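PDB 6OYC: glycosylation Associate Protein 2 from Streptococcus agalactiae serotype V, which probably takes part, with its partner Gap proteins, in the glycosylation and accessory Sec export of a streptococcal surface adhesin. Local coordinates for residues Thr400-Glu405 and Ser430-Leu435; Phe336-Lys341 and Phe396-Val401; Gly373-Thr378 and Asn436-Lys441. One frame throughout, in Å; residues are numbered along the deposited sequence.

Contact 1: Thr400-Glu405 and Ser430-Leu435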
loop_
_atom_site.group_PDB
_atom_site.type_symbol
_atom_site.label_atom_id
_atom_site.label_comp_id
_atom_site.label_asym_id
_atom_site.label_seq_id
_atom_site.Cartn_x
_atom_site.Cartn_y
_atom_site.Cartn_z
ATOM N N THR B 400 -5.135 -25.969 -4.244
ATOM C CA THR B 400 -5.405 -26.874 -3.130
ATOM C C THR B 400 -6.171 -26.169 -2.013
ATOM O O THR B 400 -7.106 -26.744 -1.436
ATOM C CB THR B 400 -4.089 -27.455 -2.598
ATOM O OG1 THR B 400 -3.533 -28.354 -3.571
ATOM C CG2 THR B 400 -4.303 -28.180 -1.267
ATOM N N VAL B 401 -5.786 -24.930 -1.683
ATOM C CA VAL B 401 -6.549 -24.162 -0.700
ATOM C C VAL B 401 -7.994 -24.022 -1.154
ATOM O O VAL B 401 -8.935 -24.125 -0.351
ATOM C CB VAL B 401 -5.891 -22.791 -0.463
ATOM C CG1 VAL B 401 -6.739 -21.931 0.502
ATOM C CG2 VAL B 401 -4.455 -22.970 0.054
ATOM N N ALA B 402 -8.186 -23.815 -2.459
ATOM C CA ALA B 402 -9.522 -23.710 -3.024
ATOM C C ALA B 402 -10.320 -24.981 -2.761
ATOM O O ALA B 402 -11.403 -24.934 -2.163
ATOM C CB ALA B 402 -9.427 -23.414 -4.522
ATOM N N GLN B 403 -9.778 -26.134 -3.169
ATOM C CA GLN B 403 -10.478 -27.404 -2.981
ATOM C C GLN B 403 -10.812 -27.674 -1.521
ATOM O O GLN B 403 -11.825 -28.309 -1.230
ATOM C CB GLN B 403 -9.644 -28.539 -3.550
ATOM C CG GLN B 403 -9.439 -28.409 -5.039
ATOM C CD GLN B 403 -10.713 -28.681 -5.797
ATOM O OE1 GLN B 403 -11.631 -29.292 -5.262
ATOM N NE2 GLN B 403 -10.784 -28.226 -7.045
ATOM N N ARG B 404 -10.003 -27.181 -0.591
ATOM C CA ARG B 404 -10.337 -27.316 0.820
ATOM C C ARG B 404 -11.718 -26.749 1.154
ATOM O O ARG B 404 -12.245 -27.034 2.235
ATOM C CB ARG B 404 -9.245 -26.636 1.652
ATOM C CG ARG B 404 -9.362 -26.804 3.154
ATOM C CD ARG B 404 -9.309 -25.441 3.815
ATOM N NE ARG B 404 -9.644 -25.465 5.236
ATOM C CZ ARG B 404 -10.886 -25.484 5.713
ATOM N NH1 ARG B 404 -11.924 -25.496 4.880
ATOM N NH2 ARG B 404 -11.090 -25.496 7.024
ATOM N N GLU B 405 -12.325 -25.972 0.253
ATOM C CA GLU B 405 -13.650 -25.424 0.510
ATOM C C GLU B 405 -14.764 -26.424 0.221
ATOM O O GLU B 405 -15.882 -26.239 0.713
ATOM C CB GLU B 405 -13.869 -24.137 -0.299
ATOM C CG GLU B 405 -12.928 -22.974 0.074
ATOM C CD GLU B 405 -13.050 -22.562 1.537
ATOM O OE1 GLU B 405 -14.187 -22.292 1.988
ATOM O OE2 GLU B 405 -12.012 -22.508 2.237
ATOM N N SER B 430 -9.569 -29.376 -12.511
ATOM C CA SER B 430 -8.483 -29.152 -13.456
ATOM C C SER B 430 -7.874 -27.763 -13.274
ATOM O O SER B 430 -6.650 -27.616 -13.198
ATOM C CB SER B 430 -8.996 -29.343 -14.882
ATOM O OG SER B 430 -8.136 -28.723 -15.822
ATOM N N SER B 431 -8.717 -26.728 -13.196
ATOM C CA SER B 431 -8.214 -25.381 -12.935
ATOM C C SER B 431 -7.474 -25.315 -11.607
ATOM O O SER B 431 -6.476 -24.595 -11.478
ATOM C CB SER B 431 -9.367 -24.372 -12.946
ATOM O OG SER B 431 -9.671 -23.944 -14.264
ATOM N N SER B 432 -7.947 -26.056 -10.606
ATOM C CA SER B 432 -7.303 -26.016 -9.296
ATOM C C SER B 432 -5.848 -26.480 -9.379
ATOM O O SER B 432 -4.946 -25.841 -8.818
ATOM C CB SER B 432 -8.097 -26.860 -8.304
ATOM O OG SER B 432 -9.166 -26.116 -7.756
ATOM N N GLU B 433 -5.597 -27.579 -10.101
ATOM C CA GLU B 433 -4.227 -28.052 -10.254
ATOM C C GLU B 433 -3.414 -27.087 -11.112
ATOM O O GLU B 433 -2.212 -26.900 -10.886
ATOM C CB GLU B 433 -4.219 -29.476 -10.834
ATOM C CG GLU B 433 -4.115 -29.578 -12.366
ATOM C CD GLU B 433 -4.209 -31.022 -12.861
ATOM O OE1 GLU B 433 -4.319 -31.919 -11.998
ATOM O OE2 GLU B 433 -4.180 -31.258 -14.098
ATOM N N LYS B 434 -4.066 -26.456 -12.090
ATOM C CA LYS B 434 -3.401 -25.441 -12.901
ATOM C C LYS B 434 -2.922 -24.274 -12.045
ATOM O O LYS B 434 -1.825 -23.738 -12.260
ATOM C CB LYS B 434 -4.353 -24.937 -13.991
ATOM C CG LYS B 434 -4.480 -25.814 -15.227
ATOM C CD LYS B 434 -4.967 -24.983 -16.418
ATOM C CE LYS B 434 -5.287 -25.866 -17.617
ATOM N NZ LYS B 434 -6.192 -26.991 -17.232
ATOM N N LEU B 435 -3.747 -23.855 -11.084
ATOM C CA LEU B 435 -3.350 -22.783 -10.181
ATOM C C LEU B 435 -2.209 -23.229 -9.274
ATOM O O LEU B 435 -1.290 -22.449 -8.998
ATOM C CB LEU B 435 -4.557 -22.317 -9.365
ATOM C CG LEU B 435 -4.339 -21.339 -8.212
ATOM C CD1 LEU B 435 -3.540 -20.147 -8.694
ATOM C CD2 LEU B 435 -5.682 -20.887 -7.612
#
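Q403 meets S432 because its chain is bent at chi2 (-71°), which turns the terminal amide toward the neighbouring helix. The first torsion of S432 (chi1 -84°) places OG beside its own backbone N, and the amide reaches it there. Q403 NE2 then donates a hydrogen bond to S432 OG at 2.8 Å. The bond is moderately bent, with an N-H...O angle of 148°. OG is also tilted somewhat out of the amide plane. The contact is close beyond the bond: Q403 NE2 is also 3.3 Å from S432 CB, and Q403 CG is 3.6 Å from S432 OG. A402 adds a looser contact, its CB 4.2 Å from S432 OG.

S432 is buried, but its hydroxyl is well supplied with partners. Q403 gives it an N-H. Q420 OE1, on helix 416-424, makes another hydrogen bond to it. The carbonyl oxygen of G399 makes a weak one. The glutamine amide and the serine hydroxyl thus form a small polar link between two helices.

The helices are 398-403 and 429-444. Both belong to the helical excursion between strands 388-392 and 452-458 of the central sheet. In many alpha/beta hydrolases the corresponding connection carries the cap or lid, and this arrangement is consistent with such an insertion.

Contact 2: Phe336-Lys341 and Phe396-Val401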
loop_
_atom_site.group_PDB
_atom_site.type_symbol
_atom_site.label_atom_id
_atom_site.label_comp_id
_atom_site.label_asym_id
_atom_site.label_seq_id
_atom_site.Cartn_x
_atom_site.Cartn_y
_atom_site.Cartn_z
ATOM N N PHE B 336 -2.874 -12.493 -3.228
ATOM C CA PHE B 336 -1.636 -13.270 -3.239
ATOM C C PHE B 336 -0.644 -12.781 -4.303
ATOM O O PHE B 336 0.141 -13.565 -4.840
ATOM C CB PHE B 336 -1.950 -14.764 -3.423
ATOM C CG PHE B 336 -2.517 -15.412 -2.183
ATOM C CD1 PHE B 336 -3.780 -15.093 -1.738
ATOM C CD2 PHE B 336 -1.762 -16.305 -1.441
ATOM C CE1 PHE B 336 -4.287 -15.661 -0.575
ATOM C CE2 PHE B 336 -2.261 -16.881 -0.291
ATOM C CZ PHE B 336 -3.529 -16.558 0.143
ATOM N N TYR B 337 -0.671 -11.485 -4.618
ATOM C CA TYR B 337 0.333 -10.816 -5.454
ATOM C C TYR B 337 0.468 -11.428 -6.839
ATOM O O TYR B 337 1.475 -11.209 -7.518
ATOM C CB TYR B 337 1.695 -10.770 -4.743
ATOM C CG TYR B 337 1.556 -10.137 -3.387
ATOM C CD1 TYR B 337 1.609 -8.759 -3.234
ATOM C CD2 TYR B 337 1.281 -10.910 -2.257
ATOM C CE1 TYR B 337 1.441 -8.163 -1.977
ATOM C CE2 TYR B 337 1.130 -10.321 -1.005
ATOM C CZ TYR B 337 1.202 -8.953 -0.872
ATOM O OH TYR B 337 1.031 -8.369 0.373
ATOM N N ILE B 338 -0.535 -12.164 -7.305
ATOM C CA ILE B 338 -0.492 -12.708 -8.654
ATOM C C ILE B 338 -1.620 -12.107 -9.476
ATOM O O ILE B 338 -2.597 -11.568 -8.951
ATOM C CB ILE B 338 -0.552 -14.247 -8.673
ATOM C CG1 ILE B 338 -1.752 -14.752 -7.888
ATOM C CG2 ILE B 338 0.739 -14.830 -8.081
ATOM C CD1 ILE B 338 -2.025 -16.216 -8.113
ATOM N N GLY B 339 -1.461 -12.191 -10.787
ATOM C CA GLY B 339 -2.413 -11.611 -11.707
ATOM C C GLY B 339 -1.812 -11.544 -13.091
ATOM O O GLY B 339 -1.123 -12.477 -13.502
ATOM N N SER B 340 -2.043 -10.445 -13.804
ATOM C CA SER B 340 -1.513 -10.314 -15.151
ATOM C C SER B 340 0.010 -10.323 -15.121
ATOM O O SER B 340 0.647 -10.109 -14.082
ATOM C CB SER B 340 -2.028 -9.037 -15.821
ATOM O OG SER B 340 -1.269 -7.876 -15.466
ATOM N N LYS B 341 0.594 -10.596 -16.282
ATOM C CA LYS B 341 2.040 -10.528 -16.407
ATOM C C LYS B 341 2.522 -9.119 -16.163
ATOM O O LYS B 341 3.603 -8.923 -15.589
ATOM C CB LYS B 341 2.499 -10.987 -17.798
ATOM C CG LYS B 341 2.324 -12.492 -18.128
ATOM C CD LYS B 341 0.855 -12.982 -17.991
ATOM C CE LYS B 341 -0.145 -12.131 -18.830
ATOM N NZ LYS B 341 -1.529 -12.175 -18.296
ATOM N N PHE B 396 1.492 -22.145 -0.783
ATOM C CA PHE B 396 1.974 -22.210 -2.159
ATOM C C PHE B 396 0.990 -22.856 -3.113
ATOM O O PHE B 396 1.089 -22.626 -4.325
ATOM C CB PHE B 396 3.293 -23.004 -2.272
ATOM C CG PHE B 396 4.416 -22.519 -1.381
ATOM C CD1 PHE B 396 4.554 -21.180 -1.052
ATOM C CD2 PHE B 396 5.360 -23.425 -0.896
ATOM C CE1 PHE B 396 5.607 -20.749 -0.232
ATOM C CE2 PHE B 396 6.410 -23.007 -0.085
ATOM C CZ PHE B 396 6.532 -21.667 0.250
ATOM N N ASN B 397 0.070 -23.669 -2.617
ATOM C CA ASN B 397 -0.829 -24.441 -3.461
ATOM C C ASN B 397 -2.219 -23.827 -3.326
ATOM O O ASN B 397 -3.047 -24.278 -2.529
ATOM C CB ASN B 397 -0.786 -25.918 -3.073
ATOM C CG ASN B 397 0.630 -26.489 -3.122
ATOM O OD1 ASN B 397 1.206 -26.671 -4.200
ATOM N ND2 ASN B 397 1.201 -26.755 -1.953
ATOM N N LEU B 398 -2.465 -22.776 -4.114
ATOM C CA LEU B 398 -3.718 -22.039 -3.974
ATOM C C LEU B 398 -4.903 -22.867 -4.458
ATOM O O LEU B 398 -5.949 -22.903 -3.797
ATOM C CB LEU B 398 -3.627 -20.713 -4.729
ATOM C CG LEU B 398 -3.085 -19.569 -3.879
ATOM C CD1 LEU B 398 -3.060 -18.266 -4.667
ATOM C CD2 LEU B 398 -3.899 -19.434 -2.603
ATOM N N GLY B 399 -4.756 -23.540 -5.605
ATOM C CA GLY B 399 -5.778 -24.471 -6.057
ATOM C C GLY B 399 -6.125 -25.530 -5.026
ATOM O O GLY B 399 -7.286 -25.934 -4.912
ATOM N N THR B 400 -5.135 -25.969 -4.244
ATOM C CA THR B 400 -5.405 -26.874 -3.130
ATOM C C THR B 400 -6.171 -26.169 -2.013
ATOM O O THR B 400 -7.106 -26.744 -1.436
ATOM C CB THR B 400 -4.089 -27.455 -2.598
ATOM O OG1 THR B 400 -3.533 -28.354 -3.571
ATOM C CG2 THR B 400 -4.303 -28.180 -1.267
ATOM N N VAL B 401 -5.786 -24.930 -1.683
ATOM C CA VAL B 401 -6.549 -24.162 -0.700
ATOM C C VAL B 401 -7.994 -24.022 -1.154
ATOM O O VAL B 401 -8.935 -24.125 -0.351
ATOM C CB VAL B 401 -5.891 -22.791 -0.463
ATOM C CG1 VAL B 401 -6.739 -21.931 0.502
ATOM C CG2 VAL B 401 -4.455 -22.970 0.054
#
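L398 reaches across to F336 and I338. The contact joins two connections above the strand ends of an alpha/beta-hydrolase fold: the loop between strand 323-327 and helix 341-358, and the start of helix 398-403.

The ring contact is a CH-pi interaction. L398 CD2 lies over one face of the F336 ring, 3.9 Å from its centroid and 14° off the ring normal. It is somewhat offset toward the rim, and its nearest ring atom is F336 CE2 at 3.8 Å. The other methyl, CD1 of L398, rests 3.8 Å from F336 CG and 3.9 Å from F336 CB. The leucine fork therefore straddles the ring from its CB-bearing end to the CE2 side.

I419 of helix 416-424 also packs on F336 and L398, and Y375 of helix 372-381 on L398 and I338. F336, I338 and L398 are all buried.

The remaining contact is aliphatic. I338 has CG1 between its backbone N and carbonyl carbon (chi1 53°). Its chain is extended beyond that, and it meets the leucine tip to tip, with I338 CD1 4.1 Å from L398 CD1.

Contact 3: Gly373-Thr378 and Asn436-Lys441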
loop_
_atom_site.group_PDB
_atom_site.type_symbol
_atom_site.label_atom_id
_atom_site.label_comp_id
_atom_site.label_asym_id
_atom_site.label_seq_id
_atom_site.Cartn_x
_atom_site.Cartn_y
_atom_site.Cartn_z
ATOM N N GLY B 373 1.699 -13.389 2.544
ATOM C CA GLY B 373 2.982 -12.816 2.194
ATOM C C GLY B 373 3.983 -13.850 1.719
ATOM O O GLY B 373 4.831 -13.551 0.872
ATOM N N THR B 374 3.896 -15.079 2.241
ATOM C CA THR B 374 4.852 -16.110 1.846
ATOM C C THR B 374 4.719 -16.442 0.372
ATOM O O THR B 374 5.710 -16.797 -0.277
ATOM C CB THR B 374 4.670 -17.381 2.683
ATOM O OG1 THR B 374 3.519 -18.101 2.223
ATOM C CG2 THR B 374 4.515 -17.051 4.164
ATOM N N TYR B 375 3.511 -16.317 -0.173
ATOM C CA TYR B 375 3.301 -16.581 -1.592
ATOM C C TYR B 375 3.967 -15.515 -2.449
ATOM O O TYR B 375 4.666 -15.828 -3.420
ATOM C CB TYR B 375 1.805 -16.653 -1.887
ATOM C CG TYR B 375 1.453 -17.257 -3.224
ATOM C CD1 TYR B 375 1.787 -16.619 -4.415
ATOM C CD2 TYR B 375 0.769 -18.459 -3.293
ATOM C CE1 TYR B 375 1.449 -17.167 -5.643
ATOM C CE2 TYR B 375 0.432 -19.020 -4.509
ATOM C CZ TYR B 375 0.765 -18.369 -5.682
ATOM O OH TYR B 375 0.412 -18.944 -6.885
ATOM N N GLY B 376 3.745 -14.245 -2.116
ATOM C CA GLY B 376 4.389 -13.184 -2.869
ATOM C C GLY B 376 5.902 -13.219 -2.739
ATOM O O GLY B 376 6.618 -13.026 -3.725
ATOM N N ALA B 377 6.408 -13.479 -1.525
ATOM C CA ALA B 377 7.853 -13.465 -1.304
ATOM C C ALA B 377 8.544 -14.573 -2.090
ATOM O O ALA B 377 9.566 -14.332 -2.737
ATOM C CB ALA B 377 8.166 -13.577 0.191
ATOM N N THR B 378 7.975 -15.777 -2.091
ATOM C CA THR B 378 8.601 -16.894 -2.798
ATOM C C THR B 378 8.338 -16.847 -4.304
ATOM O O THR B 378 9.261 -17.057 -5.100
ATOM C CB THR B 378 8.113 -18.222 -2.204
ATOM O OG1 THR B 378 8.261 -18.197 -0.774
ATOM C CG2 THR B 378 8.913 -19.374 -2.758
ATOM N N ASN B 436 -2.250 -24.474 -8.792
ATOM C CA ASN B 436 -1.100 -25.010 -8.073
ATOM C C ASN B 436 0.146 -24.943 -8.946
ATOM O O ASN B 436 1.203 -24.465 -8.516
ATOM C CB ASN B 436 -1.368 -26.446 -7.631
ATOM C CG ASN B 436 -2.239 -26.525 -6.395
ATOM O OD1 ASN B 436 -2.510 -25.521 -5.750
ATOM N ND2 ASN B 436 -2.689 -27.727 -6.064
ATOM N N ASN B 437 0.024 -25.368 -10.200
ATOM C CA ASN B 437 1.195 -25.430 -11.060
ATOM C C ASN B 437 1.694 -24.042 -11.429
ATOM O O ASN B 437 2.895 -23.859 -11.673
ATOM C CB ASN B 437 0.871 -26.266 -12.296
ATOM C CG ASN B 437 0.711 -27.747 -11.955
ATOM O OD1 ASN B 437 1.345 -28.247 -11.020
ATOM N ND2 ASN B 437 -0.144 -28.444 -12.689
ATOM N N TYR B 438 0.791 -23.059 -11.456
ATOM C CA TYR B 438 1.173 -21.670 -11.691
ATOM C C TYR B 438 2.283 -21.226 -10.750
ATOM O O TYR B 438 3.231 -20.546 -11.163
ATOM C CB TYR B 438 -0.057 -20.785 -11.514
ATOM C CG TYR B 438 0.113 -19.361 -11.965
ATOM C CD1 TYR B 438 0.046 -19.028 -13.311
ATOM C CD2 TYR B 438 0.303 -18.345 -11.045
ATOM C CE1 TYR B 438 0.172 -17.717 -13.728
ATOM C CE2 TYR B 438 0.436 -17.029 -11.455
ATOM C CZ TYR B 438 0.365 -16.725 -12.797
ATOM O OH TYR B 438 0.495 -15.428 -13.213
ATOM N N PHE B 439 2.181 -21.599 -9.477
ATOM C CA PHE B 439 3.227 -21.247 -8.525
ATOM C C PHE B 439 4.555 -21.927 -8.871
ATOM O O PHE B 439 5.602 -21.266 -8.947
ATOM C CB PHE B 439 2.786 -21.609 -7.104
ATOM C CG PHE B 439 3.854 -21.376 -6.069
ATOM C CD1 PHE B 439 4.018 -20.123 -5.495
ATOM C CD2 PHE B 439 4.710 -22.404 -5.689
ATOM C CE1 PHE B 439 5.007 -19.905 -4.554
ATOM C CE2 PHE B 439 5.698 -22.192 -4.750
ATOM C CZ PHE B 439 5.852 -20.946 -4.182
ATOM N N TRP B 440 4.537 -23.249 -9.086
ATOM C CA TRP B 440 5.799 -23.979 -9.237
ATOM C C TRP B 440 6.499 -23.688 -10.557
ATOM O O TRP B 440 7.721 -23.837 -10.626
ATOM C CB TRP B 440 5.563 -25.475 -9.067
ATOM C CG TRP B 440 5.045 -25.745 -7.737
ATOM C CD1 TRP B 440 3.762 -26.035 -7.416
ATOM C CD2 TRP B 440 5.772 -25.683 -6.504
ATOM N NE1 TRP B 440 3.640 -26.178 -6.054
ATOM C CE2 TRP B 440 4.862 -25.969 -5.472
ATOM C CE3 TRP B 440 7.103 -25.429 -6.172
ATOM C CZ2 TRP B 440 5.241 -26.008 -4.131
ATOM C CZ3 TRP B 440 7.474 -25.469 -4.836
ATOM C CH2 TRP B 440 6.551 -25.752 -3.837
ATOM N N LYS B 441 5.764 -23.248 -11.586
ATOM C CA LYS B 441 6.415 -22.895 -12.838
ATOM C C LYS B 441 7.334 -21.693 -12.646
ATOM O O LYS B 441 8.403 -21.611 -13.256
ATOM C CB LYS B 441 5.378 -22.631 -13.934
ATOM C CG LYS B 441 5.820 -21.618 -14.993
ATOM C CD LYS B 441 4.649 -21.094 -15.819
ATOM C CE LYS B 441 5.106 -20.047 -16.818
ATOM N NZ LYS B 441 5.447 -20.637 -18.147
#
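Y375 and F439 form an edge-to-face aromatic pair between two helices. The edge of F439 is turned to the face of Y375. The ring centroids are 5.1 Å apart and the planes stand at 64°. F439 CD1 sits above the tyrosine face, offset toward the rim, and is 3.7 Å from Y375 CZ.

Both rings swing out from their helices with CG anti to the backbone N (chi1 -165° for Y375 and 175° for F439). They extend in opposite directions and slide past each other. The tyrosine therefore passes beyond the phenylalanine ring toward the other backbone, and Y375 OH comes to 3.6 Å from F439 CB. The same oxygen lies 4.2 Å from CD2 of Y438, at the edge of that ring. Y438 sends its own hydroxyl elsewhere, to a hydrogen bond with E344.

The axes of helix segments 373-378 and 436-441 come within 11.4 Å at their closest, so large side chains bridge the gap. Helix 372-381 follows strand 365-370 directly. In the alpha/beta-hydrolase fold the helix at this place follows the nucleophile elbow, and G373 fits a GxSxG pattern that is consistent with one.

T378 approaches the far end of the phenylalanine. Its CG2 meets F439 CZ at 3.7 Å, near the ring plane. The threonine hydroxyl faces its own helix, and T378 OG1 donates to T374 O at 3.0 Å. That oxygen also accepts from T378 N, so two donors of one residue grip it. F396 stacks on F439 from outside the two segments. Within helix 429-444, F439 CD2 lies over the centre of the W440 ring, 3.5 Å above its plane.

In the fold
Contacts 1 and 2 share T400 and V401, and contacts 1 and 3 share helix 429-444. The centres of contacts 2 and 3 are about 6 Å apart, those of contacts 1 and 2 about 10 Å, and those of contacts 1 and 3 about 14 Å. Polar ties join them: T400 OG1 is 2.7 Å from N436 ND2, and N397 OD1 is 3.1 Å from W440 NE1, both probable hydrogen bonds. L435 CD2 packs 3.5 Å from L398 CB. The chain also holds a possible Ser-His-Asp triad (S371, H491, D461), unconfirmed as an active site. Contact 3 includes G373 of its elbow, and F336 of contact 2 lies close to the triad without touching it.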